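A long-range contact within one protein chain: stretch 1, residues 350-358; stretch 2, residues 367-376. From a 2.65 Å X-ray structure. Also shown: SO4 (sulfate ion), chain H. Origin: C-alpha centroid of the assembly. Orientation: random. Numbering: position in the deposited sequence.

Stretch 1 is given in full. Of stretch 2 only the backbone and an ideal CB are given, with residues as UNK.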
# COMPACT_ATOMS: atom_id res chain seq x y z
N ASP A 350 -6.46 -2.58 -14.47
CA ASP A 350 -6.96 -2.60 -13.11
C ASP A 350 -7.31 -4.05 -12.77
O ASP A 350 -7.12 -4.95 -13.60
CB ASP A 350 -8.17 -1.66 -12.97
CG ASP A 350 -7.86 -0.16 -13.02
OD1 ASP A 350 -6.69 0.23 -12.80
OD2 ASP A 350 -8.81 0.63 -13.23
N ARG A 351 -7.79 -4.30 -11.55
CA ARG A 351 -8.17 -5.66 -11.21
C ARG A 351 -9.42 -6.05 -12.02
O ARG A 351 -10.21 -5.18 -12.43
CB ARG A 351 -8.38 -5.83 -9.70
CG ARG A 351 -9.58 -5.10 -9.15
CD ARG A 351 -9.98 -5.66 -7.80
NE ARG A 351 -11.07 -4.86 -7.27
CZ ARG A 351 -12.33 -4.99 -7.67
NH1 ARG A 351 -12.66 -5.92 -8.56
NH2 ARG A 351 -13.26 -4.19 -7.19
N PRO A 352 -9.60 -7.36 -12.31
CA PRO A 352 -10.81 -7.76 -13.02
C PRO A 352 -12.07 -7.61 -12.16
O PRO A 352 -12.03 -7.56 -10.91
CB PRO A 352 -10.56 -9.21 -13.37
CG PRO A 352 -9.52 -9.68 -12.39
CD PRO A 352 -8.77 -8.52 -11.90
N ALA A 353 -13.21 -7.53 -12.84
CA ALA A 353 -14.50 -7.51 -12.17
C ALA A 353 -14.72 -8.87 -11.45
O ALA A 353 -14.38 -9.95 -11.97
CB ALA A 353 -15.60 -7.26 -13.18
N ILE A 354 -15.17 -8.81 -10.20
CA ILE A 354 -15.42 -10.01 -9.39
C ILE A 354 -16.79 -9.86 -8.72
O ILE A 354 -17.26 -8.72 -8.61
CB ILE A 354 -14.27 -10.22 -8.36
CG1 ILE A 354 -14.06 -8.99 -7.43
CG2 ILE A 354 -12.97 -10.63 -9.07
CD1 ILE A 354 -13.25 -9.30 -6.14
N PRO A 355 -17.45 -10.96 -8.27
CA PRO A 355 -18.74 -10.81 -7.58
C PRO A 355 -18.70 -9.74 -6.48
O PRO A 355 -17.70 -9.64 -5.76
CB PRO A 355 -18.97 -12.22 -7.00
CG PRO A 355 -18.34 -13.10 -7.98
CD PRO A 355 -17.07 -12.39 -8.35
N GLY A 356 -19.76 -8.92 -6.40
CA GLY A 356 -19.84 -7.81 -5.45
C GLY A 356 -19.50 -6.46 -6.05
O GLY A 356 -19.66 -5.43 -5.39
N ASP A 357 -19.00 -6.44 -7.29
CA ASP A 357 -18.77 -5.20 -8.01
C ASP A 357 -20.07 -4.81 -8.69
O ASP A 357 -20.85 -5.71 -9.05
CB ASP A 357 -17.68 -5.37 -9.07
CG ASP A 357 -16.26 -5.51 -8.60
OD1 ASP A 357 -15.98 -5.20 -7.41
OD2 ASP A 357 -15.40 -5.90 -9.43
N TYR A 358 -20.31 -3.51 -8.90
CA TYR A 358 -21.50 -3.07 -9.63
C TYR A 358 -21.44 -3.56 -11.07
O TYR A 358 -22.40 -4.15 -11.56
CB TYR A 358 -21.67 -1.54 -9.57
CG TYR A 358 -23.03 -1.11 -10.07
CD1 TYR A 358 -24.19 -1.48 -9.40
CD2 TYR A 358 -23.17 -0.37 -11.24
CE1 TYR A 358 -25.45 -1.13 -9.87
CE2 TYR A 358 -24.43 0.04 -11.70
CZ TYR A 358 -25.57 -0.35 -11.01
OH TYR A 358 -26.83 0.01 -11.44
N UNK A 367 -25.62 -14.47 -3.65
CA UNK A 367 -24.46 -15.36 -3.70
C UNK A 367 -23.17 -14.56 -3.95
O UNK A 367 -22.14 -14.83 -3.33
CB UNK A 367 -24.65 -16.42 -4.79
N UNK A 368 -23.25 -13.54 -4.83
CA UNK A 368 -22.14 -12.67 -5.17
C UNK A 368 -21.56 -11.95 -3.94
O UNK A 368 -20.35 -11.93 -3.74
CB UNK A 368 -22.59 -11.64 -6.21
N UNK A 369 -22.42 -11.40 -3.11
CA UNK A 369 -22.02 -10.64 -1.93
C UNK A 369 -21.45 -11.58 -0.85
O UNK A 369 -20.45 -11.24 -0.21
CB UNK A 369 -23.21 -9.85 -1.38
N UNK A 370 -22.01 -12.79 -0.74
CA UNK A 370 -21.50 -13.81 0.18
C UNK A 370 -20.07 -14.21 -0.21
O UNK A 370 -19.20 -14.29 0.66
CB UNK A 370 -22.42 -15.04 0.18
N UNK A 371 -19.83 -14.38 -1.53
CA UNK A 371 -18.52 -14.68 -2.10
C UNK A 371 -17.53 -13.54 -1.80
O UNK A 371 -16.39 -13.79 -1.38
CB UNK A 371 -18.64 -14.91 -3.61
N UNK A 372 -18.00 -12.30 -1.93
CA UNK A 372 -17.19 -11.13 -1.68
C UNK A 372 -16.94 -10.95 -0.18
O UNK A 372 -15.84 -10.51 0.20
CB UNK A 372 -17.86 -9.89 -2.27
N UNK A 373 -17.92 -11.32 0.68
CA UNK A 373 -17.76 -11.27 2.14
C UNK A 373 -16.65 -12.22 2.58
O UNK A 373 -15.78 -11.81 3.37
CB UNK A 373 -19.07 -11.63 2.84
N UNK A 374 -16.64 -13.48 2.04
CA UNK A 374 -15.61 -14.50 2.37
C UNK A 374 -14.21 -13.97 1.97
O UNK A 374 -13.26 -14.06 2.76
CB UNK A 374 -15.91 -15.82 1.65
N UNK A 375 -14.13 -13.40 0.74
CA UNK A 375 -12.93 -12.85 0.16
C UNK A 375 -12.42 -11.67 1.01
O UNK A 375 -11.25 -11.64 1.38
CB UNK A 375 -13.19 -12.41 -1.28
N UNK A 376 -13.31 -10.77 1.38
CA UNK A 376 -12.97 -9.58 2.15
C UNK A 376 -12.44 -9.94 3.52
O UNK A 376 -11.49 -9.30 3.98
CB UNK A 376 -14.19 -8.67 2.29
S SO4 H . -5.43 -2.45 -8.34
O1 SO4 H . -4.82 -3.64 -8.96
O2 SO4 H . -4.41 -1.33 -8.28
O3 SO4 H . -6.68 -2.09 -9.11
O4 SO4 H . -5.73 -2.83 -6.95

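Stretch 2 is a helix, and stretch 1 meets it with a type II beta turn from I354 to D357. Within the helix proline would lose an amide hydrogen bond and crowd the turn before it, and glycine is too flexible; otherwise the surroundings decide.

Position 367 has nothing of stretch 1 within 5.5 Å of its ideal CB, so many side chains would suit; it is E367, poorly ordered and without contact here.

At 368 the CB points sideways, 3.8 Å from P355 CB and 3.9 Å from G356 N. A small or medium side chain fits, and the amide favours an acceptor. The residue is D368. Its carboxylate reaches the amide through a water, which accepts from G356 N (2.7 Å) and donates to D368 OD2 (3.1 Å).

Position 369 points away, so only a long side chain could bend back to the turn. F369 does so with its ring, bringing CE1 to 3.8 Å from G356 CA.

Position 370 is out of reach and open to many residues; it is L370.

Position 371 points toward stretch 1, its ideal CB 4.3 Å from P355 CB. The proline ring invites an apolar partner such as leucine or methionine. It is M371, as selenomethionine, whose CE lies 4.1 Å from P355 CG.

Position 372 also points toward the turn, its ideal CB 3.5 Å from P355 O. Beyond lie that carbonyl and the carboxylate of D357, so a long donor, lysine or arginine, is indicated. It is R372: NH1 donates to P355 O (3.0 Å) and to D357 OD1 (2.9 Å), the latter a salt bridge, while NH2 adds a weak hydrogen bond to D357 OD1 (3.1 Å). Both acceptors lie near the guanidinium plane, and I354 CD1 covers one face, 3.6 Å from R372 NE. An ideal CB on G356 would lie 2.8 Å from R372 CG, a clash. R351 NH2 comes within 3.3 Å of R372 NH2, a close pair of like charges; D357 OD1 also accepts from R351 NH2 (2.9 Å), so one oxygen serves both arginines.

Positions 373 and 374 are out of reach; they are L373 and K374.

At 375 the CB again points toward stretch 1, but nothing of stretch 1 lies within 5.5 Å of its ideal CB. A large apolar side chain could span the gap to I354, and F375 does, with CE2 4.3 Å from I354 CD1.

Position 376 is out of reach. It is S376, whose OG donates to R372 O (2.9 Å).

Stretch 2, residues 367-376: EDFLMRLKFS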
# COMPACT_ATOMS: atom_id res chain seq x y z
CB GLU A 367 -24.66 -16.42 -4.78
CG GLU A 367 -23.82 -17.67 -4.63
CD GLU A 367 -23.66 -18.49 -5.90
OE1 GLU A 367 -24.57 -18.45 -6.77
OE2 GLU A 367 -22.61 -19.17 -6.03
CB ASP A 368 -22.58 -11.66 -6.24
CG ASP A 368 -22.98 -12.27 -7.58
OD1 ASP A 368 -22.82 -13.51 -7.75
OD2 ASP A 368 -23.48 -11.52 -8.46
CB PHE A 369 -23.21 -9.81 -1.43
CG PHE A 369 -23.64 -8.84 -2.52
CD1 PHE A 369 -22.83 -7.77 -2.89
CD2 PHE A 369 -24.81 -9.06 -3.23
CE1 PHE A 369 -23.19 -6.93 -3.94
CE2 PHE A 369 -25.19 -8.20 -4.26
CZ PHE A 369 -24.38 -7.15 -4.62
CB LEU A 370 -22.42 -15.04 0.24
CG LEU A 370 -23.82 -14.80 0.83
CD1 LEU A 370 -24.49 -16.08 1.06
CD2 LEU A 370 -23.76 -14.06 2.16
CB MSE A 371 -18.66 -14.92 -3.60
CG MSE A 371 -19.36 -16.22 -3.93
SE MSE A 371 -19.27 -16.55 -5.85
CE MSE A 371 -20.85 -15.93 -6.36
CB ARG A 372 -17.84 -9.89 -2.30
CG ARG A 372 -16.92 -8.69 -2.40
CD ARG A 372 -15.69 -8.91 -3.26
NE ARG A 372 -15.00 -7.63 -3.49
CZ ARG A 372 -15.34 -6.78 -4.44
NH1 ARG A 372 -16.32 -7.07 -5.28
NH2 ARG A 372 -14.69 -5.63 -4.57
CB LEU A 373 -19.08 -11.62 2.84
CG LEU A 373 -19.09 -11.76 4.37
CD1 LEU A 373 -18.62 -10.48 5.07
CD2 LEU A 373 -20.46 -12.14 4.85
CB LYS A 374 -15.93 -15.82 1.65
CG LYS A 374 -14.93 -16.95 1.89
CD LYS A 374 -15.23 -18.23 1.07
CE LYS A 374 -14.33 -19.35 1.50
NZ LYS A 374 -14.49 -20.57 0.67
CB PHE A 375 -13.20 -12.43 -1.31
CG PHE A 375 -11.96 -11.96 -2.03
CD1 PHE A 375 -10.98 -12.86 -2.42
CD2 PHE A 375 -11.73 -10.60 -2.25
CE1 PHE A 375 -9.82 -12.43 -3.08
CE2 PHE A 375 -10.56 -10.16 -2.86
CZ PHE A 375 -9.61 -11.08 -3.28
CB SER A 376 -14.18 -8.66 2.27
OG SER A 376 -14.43 -8.09 1.00
O HOH W 1 -21.87 -8.94 -8.06
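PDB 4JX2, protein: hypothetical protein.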